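Local coordinates for protein putative aldehyde dehydrogenase AldY (Bacillus subtilis, PDB 4DNG) that probably oxidises aldehydes to carboxylates with NAD+ as oxidant, and may help protect the cell against stress from ethanol and related compounds, at residues A275-G278 against K279-Q283; T308-V311 against K312-Y316; T42-Q45 against L46-A49. One frame throughout, in Å; residues are numbered along the deposited sequence.

Contact 1: A275-G278 against K279-Q283; sequences AIFG and KFIHQ
Two backbone N-H groups converge on Ile276 O: Phe280 N at 2.8 Å, in the ordinary i to i+4 pattern, and Ile281 N, whose bond is weak and spans five residues. The next carbonyl completes the change of pitch, for Phe277 O receives His282 N at 2.6 Å with an N-H...O angle of 165°, again an i to i+5 bond. One turn earlier Lys279 N still bonds to Ala275 O, so the passage from alpha-type to wider pi-type bonding can be followed residue by residue. It illustrates how a helix may widen as it runs out.

The side chains follow the wider turn. Phe277 holds its CG anti to the backbone N (chi1 -173°), which lays the ring back along the later residues. Its CD1 and CE1 meet Ile281, whose CG2 lies 3.7 Å from Phe277 CD1, the two side chains crossing at about a right angle. Its CD2 and CE2 meet His282, with His282 CB 3.9 Å from Phe277 CE2; both partners approach the ring obliquely. That same CE2 sits at the edge of the imidazole, in its plane. On the neighbouring flank Ile276 CG2 reaches Ile281 CD1 at 3.7 Å. The Phe280 ring carries Lys279 CG over the centre of one face, 3.8 Å above it.

Cys287, the predicted nucleophile, falls in the unmodelled gap just after Gln283, so this helix end leads into the probable catalytic loop. Helix 268-281 presents Phe277 and Ile281, and the turn after it His282, to helix 98-118, and Ala275, Ile276 and Phe280 to Phe307 of helix 297-313; Lys279 NZ is hydrogen-bonded to Ala384 O and to Ile386 O of strand 386-392, with a weak bond to Ile290 O of strand 290-296.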
loop_
_atom_site.group_PDB
_atom_site.type_symbol
_atom_site.label_atom_id
_atom_site.label_comp_id
_atom_site.label_asym_id
_atom_site.label_seq_id
_atom_site.Cartn_x
_atom_site.Cartn_y
_atom_site.Cartn_z
ATOM N N ALA A 275 21.484 5.728 -25.176
ATOM C CA ALA A 275 20.763 6.978 -24.893
ATOM C C ALA A 275 19.856 7.427 -26.048
ATOM O O ALA A 275 18.837 8.076 -25.823
ATOM C CB ALA A 275 21.726 8.090 -24.519
ATOM N N ILE A 276 20.231 7.101 -27.282
ATOM C CA ILE A 276 19.378 7.400 -28.436
ATOM C C ILE A 276 18.125 6.513 -28.470
ATOM O O ILE A 276 17.014 7.027 -28.605
ATOM C CB ILE A 276 20.163 7.330 -29.767
ATOM C CG1 ILE A 276 20.659 8.719 -30.157
ATOM C CG2 ILE A 276 19.293 6.807 -30.903
ATOM C CD1 ILE A 276 22.000 9.069 -29.579
ATOM N N PHE A 277 18.317 5.193 -28.348
ATOM C CA PHE A 277 17.229 4.212 -28.349
ATOM C C PHE A 277 16.203 4.563 -27.276
ATOM O O PHE A 277 15.021 4.671 -27.570
ATOM C CB PHE A 277 17.776 2.777 -28.151
ATOM C CG PHE A 277 16.736 1.677 -28.311
ATOM C CD1 PHE A 277 16.436 1.147 -29.574
ATOM C CD2 PHE A 277 16.071 1.149 -27.199
ATOM C CE1 PHE A 277 15.488 0.134 -29.726
ATOM C CE2 PHE A 277 15.126 0.138 -27.349
ATOM C CZ PHE A 277 14.834 -0.370 -28.612
ATOM N N GLY A 278 16.676 4.768 -26.045
ATOM C CA GLY A 278 15.835 5.149 -24.913
ATOM C C GLY A 278 15.098 6.462 -25.106
ATOM O O GLY A 278 13.878 6.525 -24.929
ATOM N N LYS A 279 15.822 7.511 -25.481
ATOM C CA LYS A 279 15.213 8.843 -25.603
ATOM C C LYS A 279 14.364 9.097 -26.863
ATOM O O LYS A 279 13.389 9.837 -26.802
ATOM C CB LYS A 279 16.273 9.939 -25.431
ATOM C CG LYS A 279 15.739 11.363 -25.449
ATOM C CD LYS A 279 14.742 11.624 -24.332
ATOM C CE LYS A 279 13.934 12.876 -24.626
ATOM N NZ LYS A 279 13.091 13.328 -23.483
ATOM N N PHE A 280 14.725 8.494 -27.992
ATOM C CA PHE A 280 14.093 8.826 -29.268
ATOM C C PHE A 280 13.345 7.697 -29.965
ATOM O O PHE A 280 12.249 7.928 -30.484
ATOM C CB PHE A 280 15.102 9.465 -30.222
ATOM C CG PHE A 280 15.637 10.784 -29.731
ATOM C CD1 PHE A 280 14.803 11.888 -29.628
ATOM C CD2 PHE A 280 16.976 10.918 -29.360
ATOM C CE1 PHE A 280 15.285 13.097 -29.171
ATOM C CE2 PHE A 280 17.465 12.128 -28.895
ATOM C CZ PHE A 280 16.620 13.224 -28.806
ATOM N N ILE A 281 13.930 6.497 -29.993
ATOM C CA ILE A 281 13.316 5.346 -30.677
ATOM C C ILE A 281 12.267 4.616 -29.808
ATOM O O ILE A 281 11.122 4.449 -30.235
ATOM C CB ILE A 281 14.379 4.366 -31.228
ATOM C CG1 ILE A 281 14.935 4.845 -32.583
ATOM C CG2 ILE A 281 13.801 2.971 -31.404
ATOM C CD1 ILE A 281 16.248 5.598 -32.519
ATOM N N HIS A 282 12.667 4.189 -28.602
ATOM C CA HIS A 282 11.781 3.537 -27.620
ATOM C C HIS A 282 10.732 4.510 -27.163
ATOM O O HIS A 282 9.576 4.128 -26.975
ATOM C CB HIS A 282 12.598 3.008 -26.432
ATOM C CG HIS A 282 11.816 2.158 -25.442
ATOM N ND1 HIS A 282 10.848 2.665 -24.646
ATOM C CD2 HIS A 282 11.937 0.809 -25.100
ATOM C CE1 HIS A 282 10.353 1.686 -23.859
ATOM N NE2 HIS A 282 11.021 0.552 -24.136
ATOM N N GLN A 283 11.123 5.774 -26.973
ATOM C CA GLN A 283 10.165 6.880 -26.792
ATOM C C GLN A 283 10.211 7.871 -27.967
ATOM O O GLN A 283 9.180 8.384 -28.429
ATOM C CB GLN A 283 10.411 7.615 -25.464
ATOM C CG GLN A 283 9.698 7.036 -24.240
ATOM C CD GLN A 283 10.430 5.870 -23.591
ATOM O OE1 GLN A 283 11.350 5.299 -24.169
ATOM N NE2 GLN A 283 10.013 5.510 -22.379
#

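Contact 2: T308-V311 against K312-Y316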
loop_
_atom_site.group_PDB
_atom_site.type_symbol
_atom_site.label_atom_id
_atom_site.label_comp_id
_atom_site.label_asym_id
_atom_site.label_seq_id
_atom_site.Cartn_x
_atom_site.Cartn_y
_atom_site.Cartn_z
ATOM N N THR A 308 25.148 14.409 -30.146
ATOM C CA THR A 308 24.632 15.499 -30.987
ATOM C C THR A 308 24.608 15.130 -32.467
ATOM O O THR A 308 23.570 15.263 -33.127
ATOM C CB THR A 308 25.433 16.815 -30.836
ATOM O OG1 THR A 308 26.832 16.553 -31.001
ATOM C CG2 THR A 308 25.190 17.452 -29.483
ATOM N N ALA A 309 25.743 14.666 -32.987
ATOM C CA ALA A 309 25.807 14.281 -34.394
ATOM C C ALA A 309 24.711 13.262 -34.719
ATOM O O ALA A 309 24.012 13.405 -35.726
ATOM C CB ALA A 309 27.176 13.728 -34.752
ATOM N N ARG A 310 24.550 12.262 -33.847
ATOM C CA ARG A 310 23.651 11.133 -34.105
ATOM C C ARG A 310 22.176 11.562 -34.085
ATOM O O ARG A 310 21.380 11.118 -34.920
ATOM C CB ARG A 310 23.948 9.984 -33.125
ATOM C CG ARG A 310 23.143 8.701 -33.314
ATOM C CD ARG A 310 23.501 7.928 -34.575
ATOM N NE ARG A 310 22.679 6.723 -34.725
ATOM C CZ ARG A 310 21.476 6.679 -35.302
ATOM N NH1 ARG A 310 20.923 7.778 -35.804
ATOM N NH2 ARG A 310 20.824 5.526 -35.379
ATOM N N VAL A 311 21.847 12.446 -33.144
ATOM C CA VAL A 311 20.494 12.994 -32.968
ATOM C C VAL A 311 20.075 13.811 -34.188
ATOM O O VAL A 311 18.923 13.741 -34.630
ATOM C CB VAL A 311 20.407 13.844 -31.669
ATOM C CG1 VAL A 311 19.206 14.774 -31.669
ATOM C CG2 VAL A 311 20.390 12.941 -30.445
ATOM N N LYS A 312 21.035 14.557 -34.735
ATOM C CA LYS A 312 20.823 15.411 -35.914
ATOM C C LYS A 312 20.368 14.645 -37.170
ATOM O O LYS A 312 19.766 15.233 -38.068
ATOM C CB LYS A 312 22.093 16.218 -36.237
ATOM C CG LYS A 312 22.419 17.343 -35.259
ATOM C CD LYS A 312 22.639 18.669 -35.986
ATOM C CE LYS A 312 21.303 19.347 -36.291
ATOM N NZ LYS A 312 21.363 20.387 -37.355
ATOM N N GLN A 313 20.667 13.345 -37.218
ATOM C CA GLN A 313 20.366 12.498 -38.371
ATOM C C GLN A 313 18.940 11.994 -38.361
ATOM O O GLN A 313 18.323 11.844 -39.425
ATOM C CB GLN A 313 21.284 11.278 -38.395
ATOM C CG GLN A 313 22.562 11.445 -39.200
ATOM C CD GLN A 313 23.706 10.619 -38.635
ATOM O OE1 GLN A 313 24.806 11.132 -38.432
ATOM N NE2 GLN A 313 23.448 9.340 -38.360
ATOM N N LEU A 314 18.433 11.735 -37.155
ATOM C CA LEU A 314 17.171 11.020 -36.965
ATOM C C LEU A 314 16.059 11.524 -37.886
ATOM O O LEU A 314 15.826 12.731 -37.974
ATOM C CB LEU A 314 16.735 11.071 -35.500
ATOM C CG LEU A 314 17.778 10.707 -34.428
ATOM C CD1 LEU A 314 17.237 11.085 -33.054
ATOM C CD2 LEU A 314 18.200 9.242 -34.476
ATOM N N PRO A 315 15.410 10.595 -38.619
ATOM C CA PRO A 315 14.242 10.896 -39.467
ATOM C C PRO A 315 13.025 11.405 -38.699
ATOM O O PRO A 315 12.597 10.791 -37.723
ATOM C CB PRO A 315 13.930 9.542 -40.122
ATOM C CG PRO A 315 15.258 8.861 -40.190
ATOM C CD PRO A 315 15.973 9.262 -38.921
ATOM N N TYR A 316 12.475 12.527 -39.142
ATOM C CA TYR A 316 11.264 13.055 -38.533
ATOM C C TYR A 316 10.123 13.165 -39.552
ATOM O O TYR A 316 10.367 13.332 -40.742
ATOM C CB TYR A 316 11.551 14.396 -37.830
ATOM C CG TYR A 316 11.817 15.567 -38.755
ATOM C CD1 TYR A 316 10.760 16.266 -39.352
ATOM C CD2 TYR A 316 13.118 15.999 -39.011
ATOM C CE1 TYR A 316 10.994 17.343 -40.190
ATOM C CE2 TYR A 316 13.362 17.080 -39.844
ATOM C CZ TYR A 316 12.298 17.748 -40.434
ATOM O OH TYR A 316 12.525 18.823 -41.268
#
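Leu314 folds back over the helix end it has just left, touching Val311 and Arg310 with every part of its side chain. Its CB stands 3.6 Å from Val311 O, and CG comes closer to the same oxygen, at 3.2 Å. A first torsion of -49°, placing CG beside the backbone N, turns the branch back in this way. From there the two methyls part: CD1 runs toward the backbone and CG1 of Val311, resting 3.8 Å from Val311 CA, whereas CD2 goes to the polar flank and meets Arg310 NH1 at 3.4 Å.

The backbone beneath is the weakly bonded last turn of helix 297-313, a worked case of a helix that tightens before it stops. Lys312 N still makes the i to i+4 bond to Thr308 O, but the two that follow span three residues in the 3-10 manner: Gln313 N to Arg310 O and Leu314 N to Val311 O, both 3.3 Å. After this the chain runs on in an extended conformation, and Pro315 makes backbone hydrogen bonds with Val325 and Val326.

Arg310 reaches forward because its chain bends at chi2 (70°), bringing the guanidinium near the Gln313 amide. The side chains cross at about a right angle, though the two planes lie 10° from parallel, with Arg310 NH1 and Gln313 NE2 3.9 Å apart. Lys312 CG packs on Thr308 O at 3.2 Å; the Thr308 hydroxyl is itself hydrogen-bonded to Val304 O and Glu305 O. On the buried flank Val311 rests on Pro365 and Val367 of strand 362-369, and Leu314 on Phe280 of helix 268-281.

Contact 3: T42-Q45 against L46-A49; sequences TGKQ and LEDA
A capping box starts helix 43-60, and its first turn is closed where Thr42 O accepts Leu46 N at 3.0 Å. Thr42 is the N-cap. Its OG1, set by a chi1 of 71°, accepts Gln45 N at 3.0 Å in an almost straight bond (177°), and the exchange is returned when Thr42 N donates to Gln45 OE1 at 2.9 Å. The Gln45 amide has further work: OE1 also accepts from Glu19 N and NE2 donates to Gly17 O, so that both ends of the group are held and the cap is tied to the preceding chain.

Past the cap, the alpha-helical pattern is regular. Gly43 O, Lys44 O and Gln45 O take up the N-H groups of Glu47, Asp48 and Ala49 in turn.

On the outer side Lys44 reaches one turn along the helix to Asp48. The bend at chi2 (-88°) swings its chain forward, CE passing close to the carboxylate before NZ binds Asp48 OD1 at 3.0 Å through the syn lone pair of that oxygen. Asp48 OD2 adds a weak second bond at 3.4 Å, making the salt bridge lopsided rather than evenly forked. Glu47 curls back instead, its OE1 lying 3.4 Å from Lys44 CA. Acidic groups this near the start of a helix are probably favoured by its dipole. The inner side is apolar: Leu46 and Ala49 both rest on Met207, which follows strand 204-206 in the sheet that binds NAD in aldehyde dehydrogenases. The Lys44-Asp48 bridge is a separate i to i+4 pair; the reciprocal bonding of Thr42 and Gln45 is that of a capping box.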
loop_
_atom_site.group_PDB
_atom_site.type_symbol
_atom_site.label_atom_id
_atom_site.label_comp_id
_atom_site.label_asym_id
_atom_site.label_seq_id
_atom_site.Cartn_x
_atom_site.Cartn_y
_atom_site.Cartn_z
ATOM N N THR A 42 -21.429 8.088 -19.252
ATOM C CA THR A 42 -21.782 8.981 -18.139
ATOM C C THR A 42 -21.379 8.435 -16.801
ATOM O O THR A 42 -21.154 7.218 -16.652
ATOM C CB THR A 42 -23.302 9.173 -18.006
ATOM O OG1 THR A 42 -23.881 7.956 -17.526
ATOM C CG2 THR A 42 -23.918 9.547 -19.328
ATOM N N GLY A 43 -21.343 9.335 -15.815
ATOM C CA GLY A 43 -21.275 8.930 -14.405
ATOM C C GLY A 43 -22.141 7.724 -14.061
ATOM O O GLY A 43 -21.645 6.737 -13.503
ATOM N N LYS A 44 -23.426 7.778 -14.424
ATOM C CA LYS A 44 -24.331 6.679 -14.137
ATOM C C LYS A 44 -23.836 5.371 -14.776
ATOM O O LYS A 44 -23.757 4.346 -14.099
ATOM C CB LYS A 44 -25.757 7.023 -14.576
ATOM C CG LYS A 44 -26.849 6.373 -13.734
ATOM C CD LYS A 44 -27.227 4.994 -14.247
ATOM C CE LYS A 44 -28.121 4.263 -13.258
ATOM N NZ LYS A 44 -28.593 2.976 -13.844
ATOM N N GLN A 45 -23.477 5.420 -16.061
ATOM C CA GLN A 45 -22.934 4.253 -16.782
ATOM C C GLN A 45 -21.700 3.618 -16.091
ATOM O O GLN A 45 -21.559 2.380 -16.043
ATOM C CB GLN A 45 -22.585 4.640 -18.225
ATOM C CG GLN A 45 -23.788 4.841 -19.136
ATOM C CD GLN A 45 -23.395 5.159 -20.564
ATOM O OE1 GLN A 45 -23.047 6.295 -20.886
ATOM N NE2 GLN A 45 -23.464 4.158 -21.433
ATOM N N LEU A 46 -20.818 4.469 -15.565
ATOM C CA LEU A 46 -19.635 4.009 -14.820
ATOM C C LEU A 46 -20.056 3.258 -13.574
ATOM O O LEU A 46 -19.577 2.153 -13.326
ATOM C CB LEU A 46 -18.693 5.175 -14.463
ATOM C CG LEU A 46 -17.364 4.919 -13.735
ATOM C CD1 LEU A 46 -16.436 4.015 -14.535
ATOM C CD2 LEU A 46 -16.675 6.238 -13.391
ATOM N N GLU A 47 -20.969 3.846 -12.805
ATOM C CA GLU A 47 -21.523 3.149 -11.638
ATOM C C GLU A 47 -22.184 1.818 -12.010
ATOM O O GLU A 47 -21.951 0.832 -11.326
ATOM C CB GLU A 47 -22.461 4.037 -10.831
ATOM C CG GLU A 47 -21.783 5.250 -10.216
ATOM C CD GLU A 47 -22.703 6.463 -10.133
ATOM O OE1 GLU A 47 -23.745 6.476 -10.818
ATOM O OE2 GLU A 47 -22.389 7.418 -9.397
ATOM N N ASP A 48 -22.979 1.763 -13.084
ATOM C CA ASP A 48 -23.464 0.454 -13.562
ATOM C C ASP A 48 -22.288 -0.523 -13.757
ATOM O O ASP A 48 -22.319 -1.661 -13.272
ATOM C CB ASP A 48 -24.240 0.569 -14.873
ATOM C CG ASP A 48 -25.555 1.317 -14.731
ATOM O OD1 ASP A 48 -26.006 1.578 -13.593
ATOM O OD2 ASP A 48 -26.135 1.642 -15.788
ATOM N N ALA A 49 -21.247 -0.049 -14.444
ATOM C CA ALA A 49 -20.084 -0.855 -14.794
ATOM C C ALA A 49 -19.361 -1.417 -13.574
ATOM O O ALA A 49 -19.035 -2.604 -13.537
ATOM C CB ALA A 49 -19.139 -0.046 -15.661
#

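Overall arrangement
Contacts 1 and 2 close the C-terminal ends of two adjoining helices, 268-281 and 297-313, whereas contact 3 opens helix 43-60 on the opposite side of the chain's centre, its centre about 39 Å from that of contact 1 and 47 Å from that of contact 2. The first two touch directly: Phe280 CE2 packs on Val311 CG2 at 3.4 Å. Contact 1 is mostly buried and largely apolar; contacts 2 and 3 are partly buried, each with charged side chains on its outer flank. Helix ends are thus finished three ways: by widening in contact 1, by tightening in contact 2, and by side-chain capping in contact 3.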